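Local coordinates for alpha-galactosidase 1 (Saccharomyces cerevisiae, PDB 3LRK), which hydrolyses terminal, non-reducing alpha-D-galactose residues from alpha-galactosides as a secreted, glycosylated homotetramer of the GH27 family, at residues S380-S384 against K385-S389; C42-S45 against E46-L50. The protein carries 1 engineered substitution. All coordinates share one frame; numbering follows the deposited sequence.

Contact 1 of 2, residues S380-S384 against K385-S389; sequences SNLGS and KKLTS. With NAG (2-acetamido-2-deoxy-beta-D-glucopyranose), chain B.
L387 lays its side chain over the turn formed by N381-S384. Its CB lies 3.7 Å from S384 OG, and CG stays close to that hydroxyl while also coming within 3.9 Å of N381 O. Of the two methyls CD1 does the touching: it meets N381 O at 3.5 Å, lies near S380 O, and has L382 CD2 as a looser apolar neighbour at 4.3 Å. Setting CG opposite the carbonyl carbon (chi1 -69°) sends the chain across the turn.

The turn is a type II beta turn with G383 in its third position, where positive phi suits a glycine. N381 O takes two bonds from S384: the closing one from the backbone N, and one from OG at 2.7 Å. The hydroxyl reaches it in the carbonyl plane, and this double grip holds the oxygen that CG and CD1 of L387 touch. S384 O faces the short, weakly bonded helix 385-388, where the bonds from L387 N, T388 N and T388 OG1 are all weak.

L382 O lies 3.1 Å from O5 of the NAG, a close approach of two acceptors and not a hydrogen bond, while L382 N bonds N270 OD1 of the second subunit, so the turn sits at a glycosylated subunit boundary. Within its own chain L387 also packs on L373 and E374 of helix 373-376, and K386 O receives W391 NE1, tying helix 385-388 to strand 391-395 of the C-terminal beta sandwich.

Contact 2 of 2, residues C42-S45 against E46-L50; sequences CDVS and EQLLL
V44 and L48 cross obliquely beside the serine N-cap that starts helix 46-58, the first long helix after strand 32-35 of the (beta/alpha)8 barrel. L48 points back toward the incoming loop, and its CD2 branch does the touching: it lies 3.7 Å from V44 CA and 4.0 Å from V44 CG1, with D43 O also 4.0 Å from it. The methyl therefore rests on backbone as much as on the valine side chain. With CG turned away from its own backbone N (chi1 155°), L48 can reach back along the loop.

E46 and Q47 touch S45 through CB, but their ends lead away. E46 runs out extended, and its OE1 accepts from N94 ND2. Q47 bends at chi2 and runs forward along the helix, where NE2 bonds D51 OD1. V44 also packs on F92, while C42, at the start of the loop, is held by its disulfide to C74.

S45 joins the two halves. Its backbone O accepts L49 N at 3.2 Å, the first full helical turn, whereas S45 N is buried without a partner. The side chain, swung between its own N and carbonyl carbon (chi1 68°), caps the helix: L48 N reaches S45 OG at 3.1 Å in an almost straight bond of 171°.

The two contacts do not touch: their centres are 55 Å apart, with nearest atoms about 42 Å apart on opposite sides of the chain's centre. Contact 2 belongs to the catalytic barrel, contact 1 to the C-terminal beta sandwich. In each a serine directly precedes a helix, but only S45 is an N-cap: its hydroxyl accepts, whereas that of S384 donates. Contact 2 is the one close to the substrate site, the side chain of V44 lying about 6 Å from that of D72 and about 7 Å from that of D73. Contact 1, away from the catalytic residues, meets sugar and a second subunit.

Contact 1 of 2, residues S380-S384 against K385-S389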
loop_
_atom_site.group_PDB
_atom_site.type_symbol
_atom_site.label_atom_id
_atom_site.label_comp_id
_atom_site.label_asym_id
_atom_site.label_seq_id
_atom_site.Cartn_x
_atom_site.Cartn_y
_atom_site.Cartn_z
ATOM N N SER A 380 -31.834 -5.788 -10.411
ATOM C CA SER A 380 -32.976 -6.390 -11.109
ATOM C C SER A 380 -32.805 -6.338 -12.623
ATOM O O SER A 380 -32.382 -5.313 -13.175
ATOM C CB SER A 380 -34.285 -5.696 -10.707
ATOM O OG SER A 380 -34.554 -5.882 -9.327
ATOM N N ASN A 381 -33.137 -7.446 -13.285
ATOM C CA ASN A 381 -33.059 -7.543 -14.741
ATOM C C ASN A 381 -34.230 -6.832 -15.402
ATOM O O ASN A 381 -35.296 -6.702 -14.803
ATOM C CB ASN A 381 -33.050 -9.007 -15.197
ATOM C CG ASN A 381 -31.888 -9.800 -14.631
ATOM O OD1 ASN A 381 -30.756 -9.316 -14.557
ATOM N ND2 ASN A 381 -32.162 -11.036 -14.240
ATOM N N LEU A 382 -34.023 -6.369 -16.632
ATOM C CA LEU A 382 -35.117 -5.839 -17.445
ATOM C C LEU A 382 -36.223 -6.885 -17.539
ATOM O O LEU A 382 -35.955 -8.074 -17.720
ATOM C CB LEU A 382 -34.622 -5.434 -18.841
ATOM C CG LEU A 382 -33.609 -4.286 -18.933
ATOM C CD1 LEU A 382 -33.057 -4.135 -20.350
ATOM C CD2 LEU A 382 -34.202 -2.967 -18.435
ATOM N N GLY A 383 -37.466 -6.443 -17.360
ATOM C CA GLY A 383 -38.614 -7.340 -17.419
ATOM C C GLY A 383 -38.912 -8.081 -16.131
ATOM O O GLY A 383 -39.854 -8.872 -16.080
ATOM N N SER A 384 -38.110 -7.841 -15.092
ATOM C CA SER A 384 -38.354 -8.438 -13.782
ATOM C C SER A 384 -39.602 -7.805 -13.182
ATOM O O SER A 384 -40.008 -6.726 -13.603
ATOM C CB SER A 384 -37.158 -8.226 -12.845
ATOM O OG SER A 384 -36.920 -6.849 -12.609
ATOM N N LYS A 385 -40.207 -8.465 -12.203
ATOM C CA LYS A 385 -41.444 -7.939 -11.627
ATOM C C LYS A 385 -41.270 -6.638 -10.843
ATOM O O LYS A 385 -42.203 -5.850 -10.751
ATOM C CB LYS A 385 -42.220 -9.009 -10.846
ATOM C CG LYS A 385 -43.094 -9.866 -11.778
ATOM C CD LYS A 385 -44.135 -10.712 -11.040
ATOM C CE LYS A 385 -44.878 -11.630 -12.020
ATOM N NZ LYS A 385 -46.084 -12.288 -11.410
ATOM N N LYS A 386 -40.073 -6.396 -10.313
ATOM C CA LYS A 386 -39.773 -5.118 -9.656
ATOM C C LYS A 386 -39.709 -3.946 -10.644
ATOM O O LYS A 386 -40.137 -2.836 -10.320
ATOM C CB LYS A 386 -38.485 -5.211 -8.824
ATOM C CG LYS A 386 -38.657 -5.974 -7.516
ATOM C CD LYS A 386 -37.329 -6.170 -6.785
ATOM C CE LYS A 386 -37.547 -6.724 -5.381
ATOM N NZ LYS A 386 -36.277 -7.173 -4.730
ATOM N N LEU A 387 -39.185 -4.194 -11.844
ATOM C CA LEU A 387 -39.025 -3.136 -12.849
ATOM C C LEU A 387 -40.299 -2.907 -13.662
ATOM O O LEU A 387 -40.465 -1.863 -14.293
ATOM C CB LEU A 387 -37.833 -3.418 -13.781
ATOM C CG LEU A 387 -36.402 -3.349 -13.218
ATOM C CD1 LEU A 387 -35.388 -3.243 -14.355
ATOM C CD2 LEU A 387 -36.230 -2.186 -12.258
ATOM N N THR A 388 -41.187 -3.897 -13.622
ATOM C CA THR A 388 -42.441 -3.906 -14.375
ATOM C C THR A 388 -43.617 -3.407 -13.520
ATOM O O THR A 388 -44.696 -3.121 -14.048
ATOM C CB THR A 388 -42.695 -5.333 -14.925
ATOM O OG1 THR A 388 -41.842 -5.551 -16.056
ATOM C CG2 THR A 388 -44.142 -5.546 -15.347
ATOM N N SER A 389 -43.396 -3.288 -12.212
ATOM C CA SER A 389 -44.438 -2.879 -11.266
ATOM C C SER A 389 -44.415 -1.394 -10.951
ATOM O O SER A 389 -43.420 -0.707 -11.203
ATOM C CB SER A 389 -44.312 -3.658 -9.955
ATOM O OG SER A 389 -44.478 -5.043 -10.167
HETATM C C1 NAG B . -32.921 -9.804 -19.639
HETATM C C2 NAG B . -33.393 -11.145 -19.039
HETATM C C3 NAG B . -34.636 -11.788 -19.706
HETATM C C4 NAG B . -35.594 -10.755 -20.322
HETATM C C5 NAG B . -34.792 -9.673 -21.026
HETATM C C6 NAG B . -35.652 -8.637 -21.742
HETATM C C7 NAG B . -32.226 -13.187 -18.338
HETATM C C8 NAG B . -31.415 -14.310 -18.913
HETATM N N2 NAG B . -32.273 -12.072 -19.065
HETATM O O3 NAG B . -35.329 -12.601 -18.758
HETATM O O4 NAG B . -36.471 -11.368 -21.241
HETATM O O5 NAG B . -34.044 -9.044 -20.014
HETATM O O6 NAG B . -34.806 -7.793 -22.486
HETATM O O7 NAG B . -32.808 -13.320 -17.259
#

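Contact 2 of 2, residues C42-S45 against E46-L50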
loop_
_atom_site.group_PDB
_atom_site.type_symbol
_atom_site.label_atom_id
_atom_site.label_comp_id
_atom_site.label_asym_id
_atom_site.label_seq_id
_atom_site.Cartn_x
_atom_site.Cartn_y
_atom_site.Cartn_z
ATOM N N CYS A 42 -13.988 13.886 30.052
ATOM C CA CYS A 42 -13.617 13.193 31.301
ATOM C C CYS A 42 -14.467 13.565 32.516
ATOM O O CYS A 42 -14.366 12.926 33.564
ATOM C CB CYS A 42 -12.131 13.400 31.648
ATOM S SG CYS A 42 -10.939 12.474 30.624
ATOM N N ASP A 43 -15.299 14.592 32.370
ATOM C CA ASP A 43 -16.131 15.075 33.470
ATOM C C ASP A 43 -17.405 14.227 33.598
ATOM O O ASP A 43 -18.501 14.651 33.204
ATOM C CB ASP A 43 -16.459 16.560 33.273
ATOM C CG ASP A 43 -17.160 17.170 34.474
ATOM O OD1 ASP A 43 -16.862 16.744 35.617
ATOM O OD2 ASP A 43 -18.012 18.070 34.274
ATOM N N VAL A 44 -17.233 13.024 34.147
ATOM C CA VAL A 44 -18.304 12.046 34.304
ATOM C C VAL A 44 -18.551 11.777 35.786
ATOM O O VAL A 44 -17.675 12.010 36.618
ATOM C CB VAL A 44 -17.981 10.695 33.583
ATOM C CG1 VAL A 44 -17.816 10.896 32.094
ATOM C CG2 VAL A 44 -16.731 10.024 34.161
ATOM N N SER A 45 -19.747 11.289 36.113
ATOM C CA SER A 45 -20.060 10.864 37.480
ATOM C C SER A 45 -21.309 10.000 37.457
ATOM O O SER A 45 -22.002 9.963 36.448
ATOM C CB SER A 45 -20.283 12.071 38.398
ATOM O OG SER A 45 -21.466 12.764 38.045
ATOM N N GLU A 46 -21.589 9.303 38.560
ATOM C CA GLU A 46 -22.855 8.574 38.685
ATOM C C GLU A 46 -24.023 9.509 38.397
ATOM O O GLU A 46 -24.911 9.179 37.603
ATOM C CB GLU A 46 -23.020 7.941 40.071
ATOM C CG GLU A 46 -24.333 7.175 40.211
ATOM C CD GLU A 46 -24.612 6.645 41.618
ATOM O OE1 GLU A 46 -23.733 6.023 42.239
ATOM O OE2 GLU A 46 -25.748 6.833 42.094
ATOM N N GLN A 47 -23.992 10.683 39.029
ATOM C CA GLN A 47 -25.061 11.680 38.906
ATOM C C GLN A 47 -25.335 12.094 37.465
ATOM O O GLN A 47 -26.496 12.136 37.052
ATOM C CB GLN A 47 -24.763 12.915 39.764
ATOM C CG GLN A 47 -26.019 13.703 40.136
ATOM C CD GLN A 47 -26.964 12.883 40.994
ATOM O OE1 GLN A 47 -26.548 12.267 41.974
ATOM N NE2 GLN A 47 -28.242 12.869 40.626
ATOM N N LEU A 48 -24.274 12.392 36.707
ATOM C CA LEU A 48 -24.390 12.697 35.271
ATOM C C LEU A 48 -25.129 11.591 34.546
ATOM O O LEU A 48 -26.056 11.842 33.771
ATOM C CB LEU A 48 -23.003 12.871 34.603
ATOM C CG LEU A 48 -22.965 12.602 33.075
ATOM C CD1 LEU A 48 -23.559 13.761 32.259
ATOM C CD2 LEU A 48 -21.577 12.235 32.546
ATOM N N LEU A 49 -24.694 10.363 34.799
ATOM C CA LEU A 49 -25.187 9.212 34.081
ATOM C C LEU A 49 -26.671 8.999 34.355
ATOM O O LEU A 49 -27.450 8.757 33.434
ATOM C CB LEU A 49 -24.380 7.985 34.497
ATOM C CG LEU A 49 -23.604 7.201 33.437
ATOM C CD1 LEU A 49 -22.977 8.088 32.358
ATOM C CD2 LEU A 49 -22.548 6.382 34.146
ATOM N N LEU A 50 -27.060 9.106 35.623
ATOM C CA LEU A 50 -28.449 8.860 36.018
ATOM C C LEU A 50 -29.395 10.006 35.634
ATOM O O LEU A 50 -30.529 9.752 35.237
ATOM C CB LEU A 50 -28.543 8.518 37.511
ATOM C CG LEU A 50 -27.718 7.293 37.953
ATOM C CD1 LEU A 50 -27.947 6.966 39.418
ATOM C CD2 LEU A 50 -27.963 6.055 37.076
#